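Local coordinates for putative sulfatase yidJ (PDB 2QZU), which probably hydrolyses sulfate esters as a metal-dependent, arylsulfatase-type enzyme related to the alkaline phosphatases, at residues A[35-40]-A[233-238]; A[240-245]-A[286-291]; A[181-186]-A[201-206]. One frame throughout, in Å; residues are numbered along the deposited sequence.

Interaction 1: A[35-40]-A[233-238]; sequences ADQYRG and TGYELV
Q37 and T233 mark the nearest backbone approach, their CA atoms 8.2 Å apart, so two loops face each other and the Q37 side chain spans the gap. The loop 35-40 leaves strand 29-35 through a type II turn, A35 to Y38, with Q37 at its positive-phi third position; the loop 233-238 makes a type I turn from G234 to L237. Q37 reaches out with CG anti to the backbone N (chi1 -160°) and brings NE2 to 3.0 Å from Y235 OH. This hydrogen bond is weak, bent to 121° at the hydrogen, with the amide and ring planes 64° apart. The same NE2 lies 3.8 Å from T233 N, while T233 CG2 sits over a face of the Y235 ring near its rim. The stronger polar partner of Q37 is elsewhere: OE1 accepts from K326 NZ. D36 forms salt bridges with R80 and K132, R80 being on helix 76-85, which starts at S76, the predicted 3-oxoalanine position, unmodified here. As in other sulfatases, this end of the first strand probably borders the active site. K326 at OE1 probably does more to orient the Q37 amide than the bent bond to Y235.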
loop_
_atom_site.group_PDB
_atom_site.type_symbol
_atom_site.label_atom_id
_atom_site.label_comp_id
_atom_site.label_asym_id
_atom_site.label_seq_id
_atom_site.Cartn_x
_atom_site.Cartn_y
_atom_site.Cartn_z
ATOM N N ALA A 35 9.095 -19.874 3.179
ATOM C CA ALA A 35 8.302 -18.771 2.672
ATOM C C ALA A 35 7.870 -18.046 3.930
ATOM O O ALA A 35 7.333 -18.657 4.852
ATOM C CB ALA A 35 7.092 -19.295 1.908
ATOM N N ASP A 36 8.117 -16.745 3.972
ATOM C CA ASP A 36 7.785 -15.954 5.141
ATOM C C ASP A 36 6.282 -15.800 5.396
ATOM O O ASP A 36 5.487 -15.653 4.467
ATOM C CB ASP A 36 8.455 -14.577 5.004
ATOM C CG ASP A 36 8.439 -13.783 6.289
ATOM O OD1 ASP A 36 7.354 -13.305 6.683
ATOM O OD2 ASP A 36 9.515 -13.640 6.908
ATOM N N GLN A 37 5.901 -15.863 6.671
ATOM C CA GLN A 37 4.512 -15.666 7.078
ATOM C C GLN A 37 3.520 -16.665 6.482
ATOM O O GLN A 37 2.383 -16.307 6.162
ATOM C CB GLN A 37 4.110 -14.235 6.717
ATOM C CG GLN A 37 2.904 -13.688 7.450
ATOM C CD GLN A 37 2.997 -12.184 7.609
ATOM O OE1 GLN A 37 3.908 -11.679 8.268
ATOM N NE2 GLN A 37 2.063 -11.461 7.006
ATOM N N TYR A 38 3.947 -17.920 6.373
ATOM C CA TYR A 38 3.121 -18.993 5.816
ATOM C C TYR A 38 2.478 -19.822 6.944
ATOM O O TYR A 38 3.179 -20.459 7.732
ATOM C CB TYR A 38 4.004 -19.891 4.932
ATOM C CG TYR A 38 3.264 -20.867 4.033
ATOM C CD1 TYR A 38 2.373 -21.802 4.561
ATOM C CD2 TYR A 38 3.475 -20.862 2.654
ATOM C CE1 TYR A 38 1.708 -22.713 3.733
ATOM C CE2 TYR A 38 2.817 -21.770 1.818
ATOM C CZ TYR A 38 1.935 -22.690 2.368
ATOM O OH TYR A 38 1.279 -23.589 1.554
ATOM N N ARG A 39 1.147 -19.811 7.019
ATOM C CA ARG A 39 0.425 -20.567 8.049
ATOM C C ARG A 39 0.461 -22.072 7.816
ATOM O O ARG A 39 0.292 -22.542 6.691
ATOM C CB ARG A 39 -1.038 -20.123 8.129
ATOM C CG ARG A 39 -1.237 -18.761 8.763
ATOM C CD ARG A 39 -2.704 -18.491 9.091
ATOM N NE ARG A 39 -3.554 -18.365 7.907
ATOM C CZ ARG A 39 -4.229 -19.368 7.348
ATOM N NH1 ARG A 39 -4.160 -20.592 7.854
ATOM N NH2 ARG A 39 -4.991 -19.139 6.287
ATOM N N GLY A 40 0.654 -22.822 8.896
ATOM C CA GLY A 40 0.720 -24.269 8.799
ATOM C C GLY A 40 -0.488 -24.959 8.183
ATOM O O GLY A 40 -0.330 -25.922 7.433
ATOM N N THR A 233 3.197 -9.813 3.819
ATOM C CA THR A 233 2.504 -8.661 3.263
ATOM C C THR A 233 2.994 -8.054 1.995
ATOM O O THR A 233 4.184 -8.063 1.660
ATOM C CB THR A 233 2.317 -7.523 4.258
ATOM O OG1 THR A 233 3.529 -7.318 4.983
ATOM C CG2 THR A 233 1.148 -7.834 5.191
ATOM N N GLY A 234 2.010 -7.437 1.358
ATOM C CA GLY A 234 2.148 -6.865 0.056
ATOM C C GLY A 234 1.389 -8.051 -0.497
ATOM O O GLY A 234 1.798 -8.661 -1.474
ATOM N N TYR A 235 0.303 -8.413 0.199
ATOM C CA TYR A 235 -0.520 -9.559 -0.191
ATOM C C TYR A 235 -1.023 -9.419 -1.617
ATOM O O TYR A 235 -1.153 -10.410 -2.331
ATOM C CB TYR A 235 -1.744 -9.734 0.726
ATOM C CG TYR A 235 -1.454 -10.064 2.179
ATOM C CD1 TYR A 235 -0.559 -11.079 2.532
ATOM C CD2 TYR A 235 -2.099 -9.370 3.204
ATOM C CE1 TYR A 235 -0.316 -11.389 3.876
ATOM C CE2 TYR A 235 -1.865 -9.671 4.541
ATOM C CZ TYR A 235 -0.973 -10.678 4.873
ATOM O OH TYR A 235 -0.744 -10.953 6.204
ATOM N N GLU A 236 -1.309 -8.187 -2.027
ATOM C CA GLU A 236 -1.819 -7.938 -3.371
ATOM C C GLU A 236 -0.728 -7.963 -4.430
ATOM O O GLU A 236 -1.013 -7.994 -5.630
ATOM C CB GLU A 236 -2.530 -6.582 -3.428
ATOM C CG GLU A 236 -1.600 -5.381 -3.639
ATOM C CD GLU A 236 -0.931 -4.883 -2.370
ATOM O OE1 GLU A 236 -0.920 -5.616 -1.359
ATOM O OE2 GLU A 236 -0.400 -3.749 -2.388
ATOM N N LEU A 237 0.524 -7.950 -3.984
ATOM C CA LEU A 237 1.656 -7.935 -4.901
ATOM C C LEU A 237 2.032 -9.350 -5.343
ATOM O O LEU A 237 3.082 -9.894 -4.970
ATOM C CB LEU A 237 2.832 -7.229 -4.229
ATOM C CG LEU A 237 2.525 -5.815 -3.722
ATOM C CD1 LEU A 237 3.718 -5.290 -2.954
ATOM C CD2 LEU A 237 2.185 -4.893 -4.892
ATOM N N VAL A 238 1.144 -9.933 -6.140
ATOM C CA VAL A 238 1.295 -11.277 -6.673
ATOM C C VAL A 238 0.723 -11.260 -8.090
ATOM O O VAL A 238 -0.253 -10.554 -8.362
ATOM C CB VAL A 238 0.530 -12.300 -5.787
ATOM C CG1 VAL A 238 -0.925 -11.870 -5.613
ATOM C CG2 VAL A 238 0.621 -13.694 -6.390
#

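Interaction 2: A[240-245]-A[286-291]; sequences DRYKEI and VDENVG
Y242 and E288 join the short helix 240-244 to the long helix 267-299 through one strong bond: Y242 OH donates to E288 OE2 at 2.6 Å. The hydroxyl comes from well above the carboxylate plane, 70° out of it, whereas OE2 lies at the edge of the tyrosine ring, close to the ring plane. E288 reaches across with CG anti to its backbone N (chi1 178°) and an extended chain, meeting Y242 roughly at a right angle. A second donor serves the same oxygen, since water 1 gives its hydrogen to E288 OE2 at 2.8 Å. That water in turn accepts from R241 NE, also at 2.8 Å, from a place in the guanidinium plane. R241 and E288 are therefore bridged by water 1, with NE and OE2 4.3 Å apart, too far for a salt bridge. The direct charge partner of R241 is E202, which meets NH2. R241 also lies along Y242, its CG over the centre of one ring face. D287, next to E288 but with no contact to 240-245, accepts from H55 N and L56 N in the first turn of helix 54-61. Two donors on OE2 and an arginine beyond the water would probably stabilise E288 as a carboxylate, making this a polar, partly hydrated joint between helices.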
loop_
_atom_site.group_PDB
_atom_site.type_symbol
_atom_site.label_atom_id
_atom_site.label_comp_id
_atom_site.label_asym_id
_atom_site.label_seq_id
_atom_site.Cartn_x
_atom_site.Cartn_y
_atom_site.Cartn_z
ATOM N N ASP A 240 -1.306 -11.687 -11.467
ATOM C CA ASP A 240 -2.733 -11.848 -11.706
ATOM C C ASP A 240 -3.201 -13.277 -11.927
ATOM O O ASP A 240 -4.308 -13.631 -11.518
ATOM C CB ASP A 240 -3.161 -10.992 -12.898
ATOM C CG ASP A 240 -2.925 -9.516 -12.662
ATOM O OD1 ASP A 240 -3.276 -9.036 -11.565
ATOM O OD2 ASP A 240 -2.396 -8.838 -13.570
ATOM N N ARG A 241 -2.378 -14.100 -12.569
ATOM C CA ARG A 241 -2.786 -15.477 -12.824
ATOM C C ARG A 241 -3.056 -16.255 -11.537
ATOM O O ARG A 241 -3.897 -17.153 -11.515
ATOM C CB ARG A 241 -1.751 -16.203 -13.697
ATOM C CG ARG A 241 -0.329 -16.248 -13.159
ATOM C CD ARG A 241 0.574 -16.965 -14.159
ATOM N NE ARG A 241 1.942 -17.156 -13.680
ATOM C CZ ARG A 241 2.857 -16.193 -13.600
ATOM N NH1 ARG A 241 2.559 -14.954 -13.966
ATOM N NH2 ARG A 241 4.079 -16.474 -13.166
ATOM N N TYR A 242 -2.357 -15.913 -10.461
ATOM C CA TYR A 242 -2.588 -16.598 -9.195
ATOM C C TYR A 242 -3.849 -16.063 -8.517
ATOM O O TYR A 242 -4.544 -16.796 -7.812
ATOM C CB TYR A 242 -1.363 -16.448 -8.290
ATOM C CG TYR A 242 -0.128 -17.050 -8.915
ATOM C CD1 TYR A 242 -0.077 -18.412 -9.229
ATOM C CD2 TYR A 242 0.970 -16.261 -9.236
ATOM C CE1 TYR A 242 1.033 -18.964 -9.848
ATOM C CE2 TYR A 242 2.087 -16.804 -9.855
ATOM C CZ TYR A 242 2.109 -18.158 -10.156
ATOM O OH TYR A 242 3.215 -18.698 -10.761
ATOM N N LYS A 243 -4.156 -14.790 -8.745
ATOM C CA LYS A 243 -5.354 -14.193 -8.165
ATOM C C LYS A 243 -6.601 -14.765 -8.842
ATOM O O LYS A 243 -7.619 -15.001 -8.189
ATOM C CB LYS A 243 -5.337 -12.665 -8.327
ATOM C CG LYS A 243 -4.251 -11.946 -7.538
ATOM C CD LYS A 243 -4.394 -10.428 -7.679
ATOM C CE LYS A 243 -3.324 -9.672 -6.911
ATOM N NZ LYS A 243 -3.503 -8.193 -7.029
ATOM N N GLU A 244 -6.507 -14.992 -10.151
ATOM C CA GLU A 244 -7.621 -15.533 -10.932
ATOM C C GLU A 244 -8.132 -16.855 -10.372
ATOM O O GLU A 244 -9.314 -17.169 -10.481
ATOM C CB GLU A 244 -7.198 -15.756 -12.389
ATOM C CG GLU A 244 -7.872 -14.838 -13.395
ATOM C CD GLU A 244 -7.004 -13.658 -13.786
ATOM O OE1 GLU A 244 -5.925 -13.884 -14.375
ATOM O OE2 GLU A 244 -7.402 -12.506 -13.508
ATOM N N ILE A 245 -7.230 -17.632 -9.786
ATOM C CA ILE A 245 -7.585 -18.927 -9.223
ATOM C C ILE A 245 -8.595 -18.820 -8.081
ATOM O O ILE A 245 -9.379 -19.741 -7.856
ATOM C CB ILE A 245 -6.314 -19.660 -8.723
ATOM C CG1 ILE A 245 -5.401 -19.968 -9.915
ATOM C CG2 ILE A 245 -6.690 -20.948 -7.993
ATOM C CD1 ILE A 245 -4.043 -20.510 -9.523
ATOM N N VAL A 286 3.773 -19.233 -4.642
ATOM C CA VAL A 286 4.975 -19.740 -3.990
ATOM C C VAL A 286 5.079 -21.234 -4.301
ATOM O O VAL A 286 6.149 -21.734 -4.647
ATOM C CB VAL A 286 4.913 -19.515 -2.456
ATOM C CG1 VAL A 286 5.908 -20.419 -1.741
ATOM C CG2 VAL A 286 5.237 -18.055 -2.140
ATOM N N ASP A 287 3.950 -21.928 -4.197
ATOM C CA ASP A 287 3.882 -23.363 -4.458
ATOM C C ASP A 287 4.425 -23.718 -5.841
ATOM O O ASP A 287 5.220 -24.647 -5.989
ATOM C CB ASP A 287 2.431 -23.839 -4.342
ATOM C CG ASP A 287 2.285 -25.338 -4.545
ATOM O OD1 ASP A 287 2.599 -26.102 -3.606
ATOM O OD2 ASP A 287 1.860 -25.747 -5.646
ATOM N N GLU A 288 4.003 -22.970 -6.854
ATOM C CA GLU A 288 4.450 -23.233 -8.215
ATOM C C GLU A 288 5.960 -23.088 -8.353
ATOM O O GLU A 288 6.609 -23.871 -9.048
ATOM C CB GLU A 288 3.736 -22.300 -9.200
ATOM C CG GLU A 288 4.183 -22.481 -10.644
ATOM C CD GLU A 288 3.227 -21.851 -11.636
ATOM O OE1 GLU A 288 2.098 -22.363 -11.782
ATOM O OE2 GLU A 288 3.601 -20.843 -12.268
ATOM N N ASN A 289 6.529 -22.092 -7.685
ATOM C CA ASN A 289 7.965 -21.895 -7.769
ATOM C C ASN A 289 8.736 -22.940 -6.967
ATOM O O ASN A 289 9.866 -23.280 -7.311
ATOM C CB ASN A 289 8.310 -20.461 -7.366
ATOM C CG ASN A 289 7.965 -19.476 -8.463
ATOM O OD1 ASN A 289 8.571 -19.503 -9.537
ATOM N ND2 ASN A 289 6.968 -18.628 -8.221
ATOM N N VAL A 290 8.122 -23.464 -5.910
ATOM C CA VAL A 290 8.758 -24.524 -5.138
ATOM C C VAL A 290 8.795 -25.730 -6.080
ATOM O O VAL A 290 9.770 -26.481 -6.117
ATOM C CB VAL A 290 7.945 -24.888 -3.874
ATOM C CG1 VAL A 290 8.461 -26.196 -3.279
ATOM C CG2 VAL A 290 8.062 -23.768 -2.841
ATOM N N GLY A 291 7.727 -25.892 -6.856
ATOM C CA GLY A 291 7.649 -26.988 -7.807
ATOM C C GLY A 291 8.772 -26.924 -8.830
ATOM O O GLY A 291 9.312 -27.955 -9.241
HETATM O O HOH W 1 1.241 -19.898 -13.552
#

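Interaction 3: A[181-186]-A[201-206]; sequences PMYWNT and PEYEAS
Y183, on strand 182-183, presses its ring against Y203 of helix 200-213 and sends its hydroxyl on to E204, the next residue of that helix. The tight part is the ring pair. Y203 CD2 comes to 3.4 Å from Y183 CE2, and Y203 CE2 sits over one face of the Y183 ring, displaced toward its rim. With centroids 4.9 Å apart and planes inclined by 40°, the rings meet obliquely, and the two side chains run past each other in opposite directions. Y203 gets there because its CG is anti to the backbone N, chi1 176°. At the end of the Y183 ring the contact turns polar: OH donates to E204 OE2 at 2.7 Å. That oxygen lies in the plane of the tyrosine ring, while the hydroxyl stands 40° out of the carboxylate plane; ring and carboxylate are perpendicular. OE2 is also 3.5 Å from Y183 CE1, so the carboxylate hugs one edge of the ring.

The strand belongs to a small two-stranded antiparallel sheet, 182-183 with 194-195, attached beside the outermost strand 168-172 of the large mixed sheet of this alkaline phosphatase-like fold. I170 of that strand touches both tyrosines, and Y172 meets the Y183 ring steeply. Y194 of the partner strand pairs with Y183 through the backbone and holds the hydroxyl of Y203.

The looser side begins at Y203 itself, which is partly exposed although its ring packs on the buried Y183. Past Y183 the chain diverges from the helix. The partly exposed helix residues E202 and S206 do not reach the strand and engage other partners: E202 OE1 is bonded to Q198 NE2, and S206 OG to R292.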
loop_
_atom_site.group_PDB
_atom_site.type_symbol
_atom_site.label_atom_id
_atom_site.label_comp_id
_atom_site.label_asym_id
_atom_site.label_seq_id
_atom_site.Cartn_x
_atom_site.Cartn_y
_atom_site.Cartn_z
ATOM N N PRO A 181 11.523 -6.753 -6.500
ATOM C CA PRO A 181 12.448 -7.015 -5.394
ATOM C C PRO A 181 13.867 -6.563 -5.700
ATOM O O PRO A 181 14.212 -6.321 -6.854
ATOM C CB PRO A 181 12.353 -8.527 -5.229
ATOM C CG PRO A 181 12.198 -8.989 -6.647
ATOM C CD PRO A 181 11.170 -8.004 -7.194
HETATM N N MSE A 182 14.680 -6.425 -4.658
HETATM C CA MSE A 182 16.074 -6.046 -4.842
HETATM C C MSE A 182 16.958 -7.076 -4.160
HETATM O O MSE A 182 16.523 -7.784 -3.243
HETATM C CB MSE A 182 16.350 -4.630 -4.311
HETATM C CG MSE A 182 15.728 -4.291 -2.978
HETATM SE SE MSE A 182 16.672 -5.067 -1.496
HETATM C CE MSE A 182 15.817 -4.140 -0.052
ATOM N N TYR A 183 18.200 -7.163 -4.621
ATOM C CA TYR A 183 19.150 -8.131 -4.100
ATOM C C TYR A 183 20.571 -7.623 -4.214
ATOM O O TYR A 183 20.858 -6.667 -4.941
ATOM C CB TYR A 183 19.086 -9.430 -4.917
ATOM C CG TYR A 183 17.731 -10.083 -4.988
ATOM C CD1 TYR A 183 17.339 -11.027 -4.038
ATOM C CD2 TYR A 183 16.821 -9.730 -5.984
ATOM C CE1 TYR A 183 16.073 -11.602 -4.076
ATOM C CE2 TYR A 183 15.551 -10.291 -6.029
ATOM C CZ TYR A 183 15.181 -11.225 -5.074
ATOM O OH TYR A 183 13.918 -11.761 -5.103
ATOM N N TRP A 184 21.455 -8.286 -3.480
ATOM C CA TRP A 184 22.883 -8.020 -3.536
ATOM C C TRP A 184 23.433 -9.366 -3.979
ATOM O O TRP A 184 23.075 -10.396 -3.400
ATOM C CB TRP A 184 23.461 -7.717 -2.156
ATOM C CG TRP A 184 23.338 -6.309 -1.694
ATOM C CD1 TRP A 184 24.150 -5.256 -2.017
ATOM C CD2 TRP A 184 22.390 -5.814 -0.750
ATOM N NE1 TRP A 184 23.767 -4.133 -1.317
ATOM C CE2 TRP A 184 22.688 -4.449 -0.533
ATOM C CE3 TRP A 184 21.314 -6.393 -0.062
ATOM C CZ2 TRP A 184 21.950 -3.654 0.347
ATOM C CZ3 TRP A 184 20.581 -5.604 0.813
ATOM C CH2 TRP A 184 20.904 -4.246 1.010
ATOM N N ASN A 185 24.269 -9.369 -5.009
ATOM C CA ASN A 185 24.889 -10.607 -5.463
ATOM C C ASN A 185 26.111 -10.794 -4.560
ATOM O O ASN A 185 26.360 -9.973 -3.678
ATOM C CB ASN A 185 25.292 -10.502 -6.936
ATOM C CG ASN A 185 26.121 -9.275 -7.225
ATOM O OD1 ASN A 185 27.202 -9.100 -6.668
ATOM N ND2 ASN A 185 25.614 -8.407 -8.093
ATOM N N THR A 186 26.882 -11.850 -4.786
ATOM C CA THR A 186 28.035 -12.146 -3.937
ATOM C C THR A 186 29.094 -11.057 -3.770
ATOM O O THR A 186 29.561 -10.819 -2.658
ATOM C CB THR A 186 28.737 -13.445 -4.402
ATOM O OG1 THR A 186 27.782 -14.515 -4.438
ATOM C CG2 THR A 186 29.866 -13.820 -3.442
ATOM N N PRO A 201 9.523 -14.700 -5.768
ATOM C CA PRO A 201 9.604 -16.164 -5.804
ATOM C C PRO A 201 10.015 -16.716 -7.162
ATOM O O PRO A 201 10.670 -17.751 -7.238
ATOM C CB PRO A 201 8.195 -16.597 -5.407
ATOM C CG PRO A 201 7.781 -15.507 -4.459
ATOM C CD PRO A 201 8.231 -14.267 -5.205
ATOM N N GLU A 202 9.605 -16.025 -8.223
ATOM C CA GLU A 202 9.932 -16.431 -9.586
ATOM C C GLU A 202 11.421 -16.290 -9.851
ATOM O O GLU A 202 12.059 -17.209 -10.369
ATOM C CB GLU A 202 9.172 -15.571 -10.598
ATOM C CG GLU A 202 7.850 -16.136 -11.049
ATOM C CD GLU A 202 7.210 -15.287 -12.131
ATOM O OE1 GLU A 202 7.911 -14.956 -13.113
ATOM O OE2 GLU A 202 6.012 -14.956 -12.002
ATOM N N TYR A 203 11.965 -15.129 -9.499
ATOM C CA TYR A 203 13.383 -14.850 -9.694
ATOM C C TYR A 203 14.220 -15.765 -8.809
ATOM O O TYR A 203 15.195 -16.370 -9.259
ATOM C CB TYR A 203 13.685 -13.391 -9.347
ATOM C CG TYR A 203 15.155 -13.031 -9.441
ATOM C CD1 TYR A 203 15.802 -12.944 -10.676
ATOM C CD2 TYR A 203 15.899 -12.779 -8.290
ATOM C CE1 TYR A 203 17.156 -12.614 -10.756
ATOM C CE2 TYR A 203 17.243 -12.451 -8.358
ATOM C CZ TYR A 203 17.866 -12.369 -9.587
ATOM O OH TYR A 203 19.201 -12.053 -9.633
ATOM N N GLU A 204 13.828 -15.863 -7.547
ATOM C CA GLU A 204 14.544 -16.701 -6.603
ATOM C C GLU A 204 14.585 -18.155 -7.051
ATOM O O GLU A 204 15.627 -18.801 -6.966
ATOM C CB GLU A 204 13.915 -16.555 -5.217
ATOM C CG GLU A 204 14.249 -15.207 -4.592
ATOM C CD GLU A 204 13.202 -14.712 -3.614
ATOM O OE1 GLU A 204 12.280 -15.485 -3.276
ATOM O OE2 GLU A 204 13.308 -13.542 -3.183
ATOM N N ALA A 205 13.461 -18.672 -7.535
ATOM C CA ALA A 205 13.419 -20.048 -8.007
ATOM C C ALA A 205 14.326 -20.203 -9.231
ATOM O O ALA A 205 14.979 -21.232 -9.401
ATOM C CB ALA A 205 11.982 -20.451 -8.350
ATOM N N SER A 206 14.375 -19.182 -10.084
ATOM C CA SER A 206 15.233 -19.247 -11.263
ATOM C C SER A 206 16.705 -19.290 -10.869
ATOM O O SER A 206 17.487 -20.029 -11.464
ATOM C CB SER A 206 14.986 -18.055 -12.186
ATOM O OG SER A 206 13.718 -18.163 -12.799
#

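Interaction 1 lies nearest the centre of the chain, about 12 Å between centres, against about 20 and 19 Å for interactions 2 and 3; interactions 1 and 3 are buried, 2 partly so. Interaction 1 joins loops at the probable active-site end of the large sheet through a polar contact, interaction 2 two helices at a partly hydrated surface, and interaction 3 a small sheet to a helix by aromatic packing and a tyrosine-to-carboxylate hydrogen bond. Helix 267-299 carries one side of interaction 2 and gives Y279 to the backbone of 35-40. Interactions 2 and 3 are linked by the R241-E202 salt bridge and by N289 packing on P201 and A205. K243 reaches E236 O of interaction 1.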